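Local structure of 6-aminohexanoate-dimer hydrolase (Bacillus anthracis, 4GB7) at residues M186-S191 with G252-L257; K338-G343 with W359-N364; P383-V388 with H416-P421. The protein probably hydrolyses the amide bond of 6-aminohexanoate dimers, as a hydrolase of the beta-lactamase family. One frame throughout, in Å; residues are numbered along the deposited sequence.

Contact 1: M186-S191 with G252-L257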
HETATM    1  N   MSE A 186      -3.208  -1.195 -14.101  1.00 18.23           N
HETATM    2  CA  MSE A 186      -3.044   0.028 -13.275  1.00 19.39           C
HETATM    3  C   MSE A 186      -4.354   0.492 -12.612  1.00 17.63           C
HETATM    4  O   MSE A 186      -4.365   0.940 -11.439  1.00 19.35           O
HETATM    5  CB  MSE A 186      -2.452   1.166 -14.117  1.00 20.77           C
HETATM    6  CG  MSE A 186      -0.984   1.019 -14.483  1.00 20.47           C
HETATM    7 SE   MSE A 186       0.109   1.374 -12.931  0.70 21.23          SE
HETATM    8  CE  MSE A 186       0.305   3.244 -13.269  1.00 19.98           C
ATOM      9  N   ASP A 187      -5.465   0.355 -13.344  1.00 18.38           N
ATOM     10  CA  ASP A 187      -6.768   0.797 -12.856  1.00 19.66           C
ATOM     11  C   ASP A 187      -7.607  -0.299 -12.186  1.00 17.83           C
ATOM     12  O   ASP A 187      -8.796  -0.064 -11.892  1.00 21.21           O
ATOM     13  CB  ASP A 187      -7.564   1.459 -14.003  1.00 22.18           C
ATOM     14  CG  ASP A 187      -6.974   2.811 -14.422  1.00 23.19           C
ATOM     15  OD1 ASP A 187      -6.339   3.454 -13.567  1.00 20.73           O
ATOM     16  OD2 ASP A 187      -7.093   3.180 -15.606  1.00 23.04           O
HETATM   17  N   MSE A 188      -7.033  -1.485 -11.986  1.00 18.70           N
HETATM   18  CA  MSE A 188      -7.736  -2.567 -11.325  1.00 18.26           C
HETATM   19  C   MSE A 188      -9.046  -2.907 -12.081  1.00 19.70           C
HETATM   20  O   MSE A 188     -10.088  -3.053 -11.520  1.00 18.71           O
HETATM   21  CB  MSE A 188      -7.988  -2.223  -9.852  1.00 18.41           C
HETATM   22  CG  MSE A 188      -6.745  -2.348  -9.048  1.00 18.13           C
HETATM   23 SE   MSE A 188      -5.893  -4.007  -8.949  0.70 21.53          SE
HETATM   24  CE  MSE A 188      -4.840  -3.648  -7.372  1.00 20.38           C
ATOM     25  N   GLN A 189      -8.947  -3.028 -13.393  1.00 19.91           N
ATOM     26  CA  GLN A 189     -10.083  -3.379 -14.205  1.00 21.97           C
ATOM     27  C   GLN A 189      -9.958  -4.791 -14.851  1.00 20.89           C
ATOM     28  O   GLN A 189     -10.565  -5.086 -15.903  1.00 22.90           O
ATOM     29  CB  GLN A 189     -10.320  -2.311 -15.243  1.00 23.40           C
ATOM     30  CG  GLN A 189     -10.806  -0.987 -14.683  1.00 25.85           C
ATOM     31  CD  GLN A 189     -10.800   0.103 -15.707  1.00 28.37           C
ATOM     32  OE1 GLN A 189     -10.244  -0.052 -16.794  1.00 36.59           O
ATOM     33  NE2 GLN A 189     -11.446   1.208 -15.391  1.00 41.69           N
ATOM     34  N   VAL A 190      -9.209  -5.660 -14.188  1.00 18.92           N
ATOM     35  CA  VAL A 190      -9.012  -7.042 -14.602  1.00 23.16           C
ATOM     36  C   VAL A 190      -9.709  -7.959 -13.606  1.00 23.47           C
ATOM     37  O   VAL A 190      -9.376  -7.986 -12.384  1.00 20.87           O
ATOM     38  CB  VAL A 190      -7.501  -7.361 -14.714  1.00 24.79           C
ATOM     39  CG1 VAL A 190      -7.312  -8.743 -15.279  1.00 23.95           C
ATOM     40  CG2 VAL A 190      -6.769  -6.275 -15.565  1.00 22.68           C
ATOM     41  N   SER A 191     -10.700  -8.688 -14.126  1.00 22.87           N
ATOM     42  CA  SER A 191     -11.621  -9.475 -13.284  1.00 21.39           C
ATOM     43  C   SER A 191     -11.179 -10.930 -13.342  1.00 19.60           C
ATOM     44  O   SER A 191     -11.303 -11.606 -14.395  1.00 23.50           O
ATOM     45  CB  SER A 191     -13.057  -9.304 -13.767  1.00 22.56           C
ATOM     46  OG  SER A 191     -13.579  -8.005 -13.531  1.00 26.01           O
ATOM     47  N   GLY A 252      -3.126  -9.634  -8.023  1.00 20.96           N
ATOM     48  CA  GLY A 252      -2.522 -10.151  -9.230  1.00 19.65           C
ATOM     49  C   GLY A 252      -2.231  -9.121 -10.270  1.00 18.85           C
ATOM     50  O   GLY A 252      -1.254  -9.285 -11.058  1.00 20.51           O
ATOM     51  N   SER A 253      -3.059  -8.080 -10.344  1.00 17.70           N
ATOM     52  CA  SER A 253      -2.818  -7.026 -11.323  1.00 18.59           C
ATOM     53  C   SER A 253      -1.497  -6.305 -11.035  1.00 16.59           C
ATOM     54  O   SER A 253      -0.662  -6.109 -11.912  1.00 17.98           O
ATOM     55  CB  SER A 253      -3.979  -6.018 -11.377  1.00 19.03           C
ATOM     56  OG  SER A 253      -5.184  -6.647 -11.828  1.00 20.93           O
ATOM     57  N   THR A 254      -1.281  -5.939  -9.769  1.00 16.41           N
ATOM     58  CA  THR A 254      -0.018  -5.322  -9.374  1.00 16.38           C
ATOM     59  C   THR A 254       1.164  -6.281  -9.565  1.00 15.20           C
ATOM     60  O   THR A 254       2.248  -5.871 -10.001  1.00 19.83           O
ATOM     61  CB  THR A 254      -0.097  -4.895  -7.907  1.00 16.14           C
ATOM     62  OG1 THR A 254      -1.358  -4.278  -7.683  1.00 19.37           O
ATOM     63  CG2 THR A 254       1.047  -3.901  -7.553  1.00 16.32           C
ATOM     64  N   GLU A 255       0.960  -7.567  -9.265  1.00 17.28           N
ATOM     65  CA  GLU A 255       2.035  -8.565  -9.410  1.00 16.53           C
ATOM     66  C   GLU A 255       2.431  -8.677 -10.866  1.00 17.06           C
ATOM     67  O   GLU A 255       3.630  -8.830 -11.170  1.00 19.90           O
ATOM     68  CB  GLU A 255       1.657  -9.918  -8.852  1.00 18.54           C
ATOM     69  CG  GLU A 255       1.375  -9.954  -7.346  1.00 17.34           C
ATOM     70  CD  GLU A 255       2.527  -9.555  -6.443  1.00 19.72           C
ATOM     71  OE1 GLU A 255       3.697  -9.447  -6.899  1.00 19.69           O
ATOM     72  OE2 GLU A 255       2.229  -9.315  -5.238  1.00 20.70           O
ATOM     73  N   THR A 256       1.453  -8.573 -11.764  1.00 18.68           N
ATOM     74  CA  THR A 256       1.757  -8.617 -13.209  1.00 17.38           C
ATOM     75  C   THR A 256       2.609  -7.406 -13.627  1.00 17.51           C
ATOM     76  O   THR A 256       3.617  -7.511 -14.350  1.00 17.37           O
ATOM     77  CB  THR A 256       0.482  -8.728 -14.037  1.00 16.28           C
ATOM     78  OG1 THR A 256      -0.237  -9.937 -13.678  1.00 21.07           O
ATOM     79  CG2 THR A 256       0.797  -8.775 -15.563  1.00 15.81           C
ATOM     80  N   LEU A 257       2.160  -6.243 -13.237  1.00 19.68           N
ATOM     81  CA  LEU A 257       2.906  -5.005 -13.459  1.00 19.18           C
ATOM     82  C   LEU A 257       4.343  -5.100 -12.935  1.00 16.69           C
ATOM     83  O   LEU A 257       5.266  -4.686 -13.581  1.00 18.00           O
ATOM     84  CB  LEU A 257       2.151  -3.807 -12.834  1.00 17.77           C
ATOM     85  CG  LEU A 257       0.826  -3.396 -13.474  1.00 17.69           C
ATOM     86  CD1 LEU A 257       0.106  -2.336 -12.658  1.00 20.51           C
ATOM     87  CD2 LEU A 257       1.053  -2.914 -14.917  1.00 18.88           C
TER
HETATM   88  O   HOH W   1      -7.728  -5.880 -11.413  1.00 20.84           O

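Contact 2: K338-G343 with W359-N364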
ATOM      1  N   LYS A 338      -5.664  13.805  -9.477  1.00 23.05           N
ATOM      2  CA  LYS A 338      -6.459  14.972  -9.077  1.00 29.88           C
ATOM      3  C   LYS A 338      -7.490  15.378 -10.116  1.00 26.12           C
ATOM      4  O   LYS A 338      -8.482  15.964  -9.783  1.00 29.38           O
ATOM      5  CB  LYS A 338      -5.538  16.114  -8.646  1.00 31.83           C
ATOM      6  CG  LYS A 338      -4.779  15.730  -7.353  1.00 33.45           C
ATOM      7  CD  LYS A 338      -3.931  16.859  -6.779  1.00 38.15           C
ATOM      8  CE  LYS A 338      -2.765  17.208  -7.682  1.00 41.00           C
ATOM      9  NZ  LYS A 338      -1.794  18.134  -7.024  1.00 38.15           N
ATOM     10  N   ASN A 339      -7.288  14.990 -11.361  1.00 24.80           N
ATOM     11  CA  ASN A 339      -8.276  15.230 -12.429  1.00 28.62           C
ATOM     12  C   ASN A 339      -9.362  14.151 -12.593  1.00 28.27           C
ATOM     13  O   ASN A 339     -10.226  14.276 -13.474  1.00 31.42           O
ATOM     14  CB  ASN A 339      -7.515  15.410 -13.764  1.00 30.21           C
ATOM     15  CG  ASN A 339      -6.801  16.734 -13.852  1.00 34.73           C
ATOM     16  OD1 ASN A 339      -7.185  17.724 -13.214  1.00 43.20           O
ATOM     17  ND2 ASN A 339      -5.758  16.767 -14.644  1.00 35.19           N
ATOM     18  N   VAL A 340      -9.338  13.100 -11.761  1.00 24.57           N
ATOM     19  CA  VAL A 340     -10.381  12.063 -11.811  1.00 23.47           C
ATOM     20  C   VAL A 340     -11.669  12.614 -11.183  1.00 24.82           C
ATOM     21  O   VAL A 340     -11.722  12.836  -9.967  1.00 26.94           O
ATOM     22  CB  VAL A 340      -9.954  10.693 -11.182  1.00 24.30           C
ATOM     23  CG1 VAL A 340     -11.084   9.659 -11.203  1.00 24.67           C
ATOM     24  CG2 VAL A 340      -8.769  10.099 -11.917  1.00 24.62           C
ATOM     25  N   GLN A 341     -12.707  12.806 -12.002  1.00 25.78           N
ATOM     26  CA  GLN A 341     -13.986  13.332 -11.493  1.00 27.91           C
ATOM     27  C   GLN A 341     -14.904  12.238 -10.960  1.00 23.39           C
ATOM     28  O   GLN A 341     -14.718  11.071 -11.288  1.00 22.98           O
ATOM     29  CB  GLN A 341     -14.709  14.116 -12.583  1.00 31.27           C
ATOM     30  CG  GLN A 341     -13.861  15.272 -13.076  1.00 38.65           C
ATOM     31  CD  GLN A 341     -14.690  16.400 -13.605  1.00 47.18           C
ATOM     32  OE1 GLN A 341     -15.082  16.395 -14.764  1.00 55.06           O
ATOM     33  NE2 GLN A 341     -14.960  17.385 -12.756  1.00 64.03           N
ATOM     34  N   GLU A 342     -15.863  12.621 -10.106  1.00 26.22           N
ATOM     35  CA  GLU A 342     -16.837  11.695  -9.608  1.00 25.57           C
ATOM     36  C   GLU A 342     -17.543  11.105 -10.826  1.00 25.56           C
ATOM     37  O   GLU A 342     -17.914  11.831 -11.741  1.00 29.03           O
ATOM     38  CB  GLU A 342     -17.797  12.359  -8.602  1.00 30.98           C
ATOM     39  CG  GLU A 342     -18.862  11.404  -8.072  1.00 34.21           C
ATOM     40  CD  GLU A 342     -19.533  11.830  -6.770  1.00 38.22           C
ATOM     41  OE1 GLU A 342     -20.553  11.194  -6.412  1.00 49.23           O
ATOM     42  OE2 GLU A 342     -19.059  12.774  -6.094  1.00 46.16           O
ATOM     43  N   GLY A 343     -17.628   9.776 -10.856  1.00 26.44           N
ATOM     44  CA  GLY A 343     -18.228   9.028 -11.966  1.00 31.70           C
ATOM     45  C   GLY A 343     -17.242   8.489 -12.996  1.00 33.32           C
ATOM     46  O   GLY A 343     -17.612   7.679 -13.902  1.00 32.31           O
ATOM     47  N   TRP A 359      -4.130   4.107  -6.897  1.00 16.59           N
ATOM     48  CA  TRP A 359      -4.626   5.023  -5.828  1.00 18.06           C
ATOM     49  C   TRP A 359      -6.164   5.113  -5.755  1.00 19.05           C
ATOM     50  O   TRP A 359      -6.874   5.126  -6.772  1.00 19.16           O
ATOM     51  CB  TRP A 359      -4.106   6.442  -6.056  1.00 16.91           C
ATOM     52  CG  TRP A 359      -2.634   6.567  -5.874  1.00 17.95           C
ATOM     53  CD1 TRP A 359      -1.639   6.415  -6.841  1.00 16.91           C
ATOM     54  CD2 TRP A 359      -1.952   6.970  -4.677  1.00 16.27           C
ATOM     55  NE1 TRP A 359      -0.426   6.640  -6.310  1.00 17.93           N
ATOM     56  CE2 TRP A 359      -0.550   6.980  -4.996  1.00 17.01           C
ATOM     57  CE3 TRP A 359      -2.353   7.267  -3.363  1.00 17.74           C
ATOM     58  CZ2 TRP A 359       0.421   7.269  -4.060  1.00 17.06           C
ATOM     59  CZ3 TRP A 359      -1.371   7.578  -2.441  1.00 20.13           C
ATOM     60  CH2 TRP A 359       0.000   7.582  -2.784  1.00 17.67           C
ATOM     61  N   TRP A 360      -6.683   5.172  -4.532  1.00 16.81           N
ATOM     62  CA  TRP A 360      -8.094   5.450  -4.260  1.00 17.77           C
ATOM     63  C   TRP A 360      -8.326   6.945  -4.229  1.00 16.39           C
ATOM     64  O   TRP A 360      -7.494   7.724  -3.708  1.00 19.18           O
ATOM     65  CB  TRP A 360      -8.549   4.885  -2.915  1.00 17.64           C
ATOM     66  CG  TRP A 360      -8.330   3.391  -2.755  1.00 19.31           C
ATOM     67  CD1 TRP A 360      -7.176   2.749  -2.377  1.00 20.49           C
ATOM     68  CD2 TRP A 360      -9.305   2.311  -3.014  1.00 18.19           C
ATOM     69  NE1 TRP A 360      -7.351   1.393  -2.358  1.00 21.96           N
ATOM     70  CE2 TRP A 360      -8.620   1.067  -2.731  1.00 19.97           C
ATOM     71  CE3 TRP A 360     -10.637   2.275  -3.445  1.00 20.37           C
ATOM     72  CZ2 TRP A 360      -9.239  -0.151  -2.871  1.00 19.60           C
ATOM     73  CZ3 TRP A 360     -11.269   1.039  -3.528  1.00 18.65           C
ATOM     74  CH2 TRP A 360     -10.591  -0.147  -3.268  1.00 19.67           C
ATOM     75  N   ILE A 361      -9.471   7.346  -4.775  1.00 18.04           N
ATOM     76  CA  ILE A 361      -9.870   8.746  -4.850  1.00 18.09           C
ATOM     77  C   ILE A 361     -11.256   8.847  -4.272  1.00 19.09           C
ATOM     78  O   ILE A 361     -12.249   8.548  -4.970  1.00 21.13           O
ATOM     79  CB  ILE A 361      -9.861   9.246  -6.315  1.00 19.64           C
ATOM     80  CG1 ILE A 361      -8.503   9.022  -6.940  1.00 21.85           C
ATOM     81  CG2 ILE A 361     -10.278  10.702  -6.380  1.00 21.37           C
ATOM     82  CD1 ILE A 361      -8.513   9.009  -8.443  1.00 24.49           C
ATOM     83  N   PRO A 362     -11.349   9.200  -2.969  1.00 19.35           N
ATOM     84  CA  PRO A 362     -12.647   9.188  -2.303  1.00 21.01           C
ATOM     85  C   PRO A 362     -13.622  10.280  -2.733  1.00 19.58           C
ATOM     86  O   PRO A 362     -14.779  10.233  -2.351  1.00 23.77           O
ATOM     87  CB  PRO A 362     -12.265   9.428  -0.816  1.00 24.45           C
ATOM     88  CG  PRO A 362     -10.950  10.151  -0.851  1.00 24.63           C
ATOM     89  CD  PRO A 362     -10.258   9.483  -2.026  1.00 21.59           C
ATOM     90  N   HIS A 363     -13.126  11.307  -3.411  1.00 17.24           N
ATOM     91  CA  HIS A 363     -13.886  12.555  -3.689  1.00 17.67           C
ATOM     92  C   HIS A 363     -14.443  13.172  -2.435  1.00 18.51           C
ATOM     93  O   HIS A 363     -15.639  13.465  -2.337  1.00 22.33           O
ATOM     94  CB  HIS A 363     -14.980  12.286  -4.726  1.00 22.36           C
ATOM     95  CG  HIS A 363     -14.426  11.853  -6.051  1.00 23.99           C
ATOM     96  ND1 HIS A 363     -14.551  10.583  -6.534  1.00 22.84           N
ATOM     97  CD2 HIS A 363     -13.644  12.540  -6.963  1.00 22.24           C
ATOM     98  CE1 HIS A 363     -13.912  10.509  -7.717  1.00 19.74           C
ATOM     99  NE2 HIS A 363     -13.362  11.693  -7.974  1.00 24.08           N
ATOM    100  N   ASN A 364     -13.558  13.405  -1.486  1.00 19.73           N
ATOM    101  CA  ASN A 364     -13.909  14.080  -0.277  1.00 18.11           C
ATOM    102  C   ASN A 364     -13.741  15.589  -0.464  1.00 19.05           C
ATOM    103  O   ASN A 364     -13.304  16.069  -1.532  1.00 20.61           O
ATOM    104  CB  ASN A 364     -13.204  13.490   0.961  1.00 20.43           C
ATOM    105  CG  ASN A 364     -11.742  13.917   1.120  1.00 19.14           C
ATOM    106  OD1 ASN A 364     -11.197  14.695   0.329  1.00 18.94           O
ATOM    107  ND2 ASN A 364     -11.078  13.370   2.162  1.00 23.30           N
TER

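Contact 3: P383-V388 with H416-P421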
ATOM      1  N   PRO A 383      -4.147  17.404  -0.720  1.00 17.18           N
ATOM      2  CA  PRO A 383      -3.524  18.524  -1.396  1.00 16.30           C
ATOM      3  C   PRO A 383      -4.142  19.893  -1.061  1.00 17.48           C
ATOM      4  O   PRO A 383      -3.496  20.917  -1.307  1.00 24.12           O
ATOM      5  CB  PRO A 383      -3.700  18.185  -2.852  1.00 20.61           C
ATOM      6  CG  PRO A 383      -4.703  17.138  -2.926  1.00 27.49           C
ATOM      7  CD  PRO A 383      -5.045  16.639  -1.571  1.00 19.53           C
ATOM      8  N   LYS A 384      -5.353  19.926  -0.476  1.00 17.29           N
ATOM      9  CA  LYS A 384      -5.972  21.204  -0.140  1.00 19.34           C
ATOM     10  C   LYS A 384      -5.276  21.783   1.111  1.00 19.42           C
ATOM     11  O   LYS A 384      -4.949  22.979   1.140  1.00 21.10           O
ATOM     12  CB  LYS A 384      -7.477  21.066   0.116  1.00 19.94           C
ATOM     13  CG  LYS A 384      -8.206  22.386   0.316  1.00 21.38           C
ATOM     14  CD  LYS A 384      -9.709  22.208   0.417  1.00 24.06           C
ATOM     15  CE  LYS A 384     -10.445  23.531   0.389  1.00 36.91           C
ATOM     16  NZ  LYS A 384     -10.628  23.974   1.792  1.00 48.10           N
ATOM     17  N   ALA A 385      -5.129  20.942   2.136  1.00 18.72           N
ATOM     18  CA  ALA A 385      -4.479  21.330   3.383  1.00 15.29           C
ATOM     19  C   ALA A 385      -2.987  21.088   3.410  1.00 17.74           C
ATOM     20  O   ALA A 385      -2.323  21.386   4.419  1.00 20.23           O
ATOM     21  CB  ALA A 385      -5.146  20.688   4.581  1.00 17.25           C
ATOM     22  N   LYS A 386      -2.447  20.558   2.319  1.00 18.62           N
ATOM     23  CA  LYS A 386      -1.031  20.256   2.230  0.60 19.49           C
ATOM     24  C   LYS A 386      -0.604  19.346   3.398  1.00 18.52           C
ATOM     25  O   LYS A 386       0.318  19.663   4.128  1.00 17.60           O
ATOM     26  CB  LYS A 386      -0.247  21.584   2.164  0.60 20.93           C
ATOM     27  CG  LYS A 386      -0.581  22.401   0.915  0.60 22.88           C
ATOM     28  CD  LYS A 386      -0.634  23.906   1.180  0.60 31.83           C
ATOM     29  CE  LYS A 386      -1.858  24.357   1.996  0.60 36.10           C
ATOM     30  NZ  LYS A 386      -1.491  25.036   3.287  0.60 32.83           N
HETATM   31  N   MSE A 387      -1.332  18.241   3.588  1.00 16.33           N
HETATM   32  CA  MSE A 387      -1.135  17.338   4.702  1.00 16.99           C
HETATM   33  C   MSE A 387      -0.936  15.919   4.220  1.00 16.49           C
HETATM   34  O   MSE A 387      -1.545  15.479   3.229  1.00 18.21           O
HETATM   35  CB  MSE A 387      -2.329  17.415   5.656  1.00 18.01           C
HETATM   36  CG  MSE A 387      -2.164  16.609   6.869  1.00 18.41           C
HETATM   37 SE   MSE A 387      -3.779  16.532   7.980  0.70 19.06          SE
HETATM   38  CE  MSE A 387      -4.746  15.499   6.599  1.00 21.24           C
ATOM     39  N   VAL A 388       0.008  15.244   4.855  1.00 14.74           N
ATOM     40  CA  VAL A 388       0.239  13.803   4.671  1.00 14.23           C
ATOM     41  C   VAL A 388      -0.036  13.109   6.009  1.00 15.45           C
ATOM     42  O   VAL A 388       0.476  13.539   7.055  1.00 16.49           O
ATOM     43  CB  VAL A 388       1.675  13.523   4.244  1.00 15.45           C
ATOM     44  CG1 VAL A 388       1.977  12.012   4.151  1.00 15.99           C
ATOM     45  CG2 VAL A 388       1.987  14.234   2.940  1.00 17.01           C
ATOM     46  N   HIS A 416      -8.330  21.592  11.500  1.00 18.39           N
ATOM     47  CA  HIS A 416      -7.690  22.088  12.721  1.00 18.37           C
ATOM     48  C   HIS A 416      -6.324  22.701  12.471  1.00 19.47           C
ATOM     49  O   HIS A 416      -6.041  23.810  12.941  1.00 20.82           O
ATOM     50  CB  HIS A 416      -7.619  20.984  13.742  1.00 18.65           C
ATOM     51  CG  HIS A 416      -6.867  21.352  14.982  1.00 21.82           C
ATOM     52  ND1 HIS A 416      -7.415  22.081  15.973  1.00 26.35           N
ATOM     53  CD2 HIS A 416      -5.589  21.053  15.371  1.00 22.77           C
ATOM     54  CE1 HIS A 416      -6.519  22.235  16.959  1.00 32.40           C
ATOM     55  NE2 HIS A 416      -5.394  21.604  16.590  1.00 29.95           N
ATOM     56  N   LEU A 417      -5.486  22.012  11.701  1.00 17.84           N
ATOM     57  CA  LEU A 417      -4.145  22.480  11.382  1.00 19.95           C
ATOM     58  C   LEU A 417      -4.188  23.724  10.492  1.00 22.96           C
ATOM     59  O   LEU A 417      -3.286  24.568  10.542  1.00 23.54           O
ATOM     60  CB  LEU A 417      -3.356  21.345  10.706  1.00 19.46           C
ATOM     61  CG  LEU A 417      -3.023  20.125  11.575  1.00 19.24           C
ATOM     62  CD1 LEU A 417      -2.273  19.120  10.745  1.00 23.71           C
ATOM     63  CD2 LEU A 417      -2.245  20.472  12.845  1.00 24.94           C
ATOM     64  N   GLU A 418      -5.234  23.848   9.676  1.00 19.53           N
ATOM     65  CA  GLU A 418      -5.422  24.998   8.835  1.00 22.18           C
ATOM     66  C   GLU A 418      -6.044  26.175   9.588  1.00 20.88           C
ATOM     67  O   GLU A 418      -6.215  27.217   9.020  1.00 26.77           O
ATOM     68  CB  GLU A 418      -6.258  24.626   7.584  1.00 22.12           C
ATOM     69  CG  GLU A 418      -5.573  23.737   6.558  1.00 24.49           C
ATOM     70  CD  GLU A 418      -4.515  24.479   5.751  1.00 27.22           C
ATOM     71  OE1 GLU A 418      -4.907  25.189   4.816  1.00 30.34           O
ATOM     72  OE2 GLU A 418      -3.305  24.357   6.054  1.00 25.79           O
ATOM     73  N   LYS A 419      -6.371  25.981  10.867  1.00 22.30           N
ATOM     74  CA  LYS A 419      -6.983  26.967  11.751  1.00 26.47           C
ATOM     75  C   LYS A 419      -8.337  27.439  11.259  1.00 24.23           C
ATOM     76  O   LYS A 419      -8.662  28.631  11.353  1.00 28.15           O
ATOM     77  CB  LYS A 419      -5.996  28.116  12.059  1.00 29.21           C
ATOM     78  CG  LYS A 419      -4.698  27.580  12.677  1.00 38.64           C
ATOM     79  CD  LYS A 419      -3.822  28.665  13.287  1.00 39.52           C
ATOM     80  CE  LYS A 419      -2.409  28.185  13.555  1.00 48.86           C
ATOM     81  NZ  LYS A 419      -2.360  26.871  14.254  1.00 49.60           N
ATOM     82  N   LEU A 420      -9.115  26.497  10.717  1.00 25.39           N
ATOM     83  CA  LEU A 420     -10.470  26.749  10.212  1.00 24.71           C
ATOM     84  C   LEU A 420     -11.490  26.505  11.297  1.00 26.92           C
ATOM     85  O   LEU A 420     -11.238  25.716  12.241  1.00 29.15           O
ATOM     86  CB  LEU A 420     -10.758  25.889   8.983  1.00 23.92           C
ATOM     87  CG  LEU A 420      -9.748  26.089   7.857  1.00 25.49           C
ATOM     88  CD1 LEU A 420     -10.021  25.117   6.702  1.00 28.66           C
ATOM     89  CD2 LEU A 420      -9.808  27.547   7.369  1.00 32.78           C
ATOM     90  N   PRO A 421     -12.641  27.196  11.202  1.00 26.79           N
ATOM     91  CA  PRO A 421     -13.681  27.017  12.254  1.00 28.71           C
ATOM     92  C   PRO A 421     -14.284  25.601  12.297  1.00 26.00           C
ATOM     93  O   PRO A 421     -14.804  25.182  13.337  1.00 27.18           O
ATOM     94  CB  PRO A 421     -14.775  28.028  11.880  1.00 34.08           C
ATOM     95  CG  PRO A 421     -14.207  28.894  10.834  1.00 34.69           C
ATOM     96  CD  PRO A 421     -12.937  28.323  10.296  1.00 31.13           C
TER
HETATM   97  O   HOH W   2      -7.047  24.536   3.387  1.00 28.35           O

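Contact 1: M186-S191 with G252-L257
Met188, a selenomethionine, lies across Ser253 and Thr254 on one side of helix 251-265. Its CA-CB bond runs neither toward the helix nor away from it, and CB and CG make no close contact with 252-257. The first torsion sets CG anti to the carbonyl carbon, and the bend at chi2 (-61°) then turns SE onto the helix, where it rests 3.7 Å from Ser253 CB. The chain extends again at chi3, and the terminal CE stops 3.6 Å from Thr254 OG1, the two side chains crossing obliquely. That hydroxyl has its polar partner elsewhere, in Gln358 OE1, so the methyl group meets an oxygen already engaged. The CA-CB bond of Ser253 is directed toward the loop; its OG lies 3.8 Å from Val190 CB and binds a water at 2.7 Å. The same water accepts from Val190 N at 3.2 Å, so a single solvent molecule joins the two segments, which share no direct hydrogen bond. One turn along the helix, Leu257 CD1 packs 3.7 Å from SE of Met186, also selenomethionine, and these side chains cross at about a right angle. Helix 182-186 closes in a Schellman motif, with Met188 at the C-prime position and its phi positive. Outside the two segments, Met188 and Thr254 both touch Lys143 on helix 143-155. With Ser140 and Tyr249, that lysine fits the SxxK and (S/Y)xN pattern of serine beta-lactamase-like enzymes, which would put this buried layer beside the probable active site.

Contact 2: K338-G343 with W359-N364
The ring of His363 sits between Ile361 and Glu342. Ile361 CG2 lies 3.6 Å above one face, offset toward the rim, while Glu342 N lies over the opposite face, likewise toward the rim. Glu342 CB also covers the ring, 4.2 Å from its centroid and 8° off the normal, a CH-pi contact. At the edge stands the carbonyl of Val340. All this happens where a two-stranded antiparallel beta hairpin, 354-356 with 359-361, meets the loop leaving helix 332-338; His363 follows the second strand and reaches back to that loop. Its NE2 donates to Val340 O over 2.8 Å, and the bond is fairly straight, 161° at the hydrogen. The oxygen lies almost exactly in the ring plane, yet NE2 stands above the plane of the carbonyl, 43° out of it. The other ring nitrogen, ND1, is hydrogen-bonded to Ser352 O, so the imidazole bridges two backbone carbonyls and its rotation is fixed. Such a pairing is consistent with a doubly protonated ring, and the carboxylate of Glu342, with OE2 5.0 Å from ND1 and not in contact, might modestly favour that charge. Deeper in, the contact turns apolar. The CA-CB bonds of Ile361 and Val340 are each directed toward the opposite segment, and the single methyl Ile361 CD1 touches three atoms of the valine: CB at 3.5 Å, with CG2 and CG1 slightly farther away.

Contact 3: P383-V388 with H416-P421
Glu418 and Lys386 meet with their side chains at about a right angle, and Met387 and Leu417 cross in the same manner farther inside. The glutamate chain bends at chi2 (-74°), which brings CD back over Ala385: Glu418 CG lies 3.7 Å from Ala385 CB, and the carboxylate lies beside the backbone of the turn. The approach of Lys386 NZ to Glu418 OE2, at 3.4 Å, is a salt bridge whose hydrogen bond is weak, and since this lysine is modelled in two conformers it should be read with caution. Each group has a stronger partner elsewhere, His117 NE2 for Glu418 OE2 and Asn118 OD1 for Lys386 NZ, so the end of strand 110-117 and the residue after it hold both. The second carboxylate oxygen, OE1, receives a hydrogen bond of 2.7 Å from a water that also donates, weakly, to Lys384 O. On the inner side, SE of Met387 (selenomethionine) rests 4.1 Å from Leu417 CD1; the methionine is also lined by Ile413 and Ala414 of the same helix. Two backbone motifs flank the contact. A G1 beta bulge places Lys386 and Met387 together opposite Asp382, and Lys419, with positive phi, closes helix 402-417 in a Schellman motif. The contact thus joins the turn of the hairpin 377-382/387-393 to the end of the C-terminal helix, which packs on a face of the central antiparallel sheet, as in the alpha/beta domain of the beta-lactamase fold.

In the fold
The three contacts follow one another along the chain, and their centres lie progressively farther from the centre of the chain, at about 14, 17 and 24 Å. Contact 1, next to the SxxK-like Lys143, is tied to the hairpin of contact 2 through Gln358, whose NE2 also takes Met186 O; even so, the nearest atoms of these two contacts are about 6 Å apart and their centres 19 Å. Trp360, in the strand of contact 2, has its ring against that of Tyr249, the possible second hydroxyl of the site. Contacts 2 and 3 touch, Lys338 CD lying 3.9 Å from Pro383 CG. Contact 3 is peripheral, its centre 33 Å from that of contact 1; a nitrate, probably from the crystallisation liquor, lies about 4 Å from the Lys386 side chain.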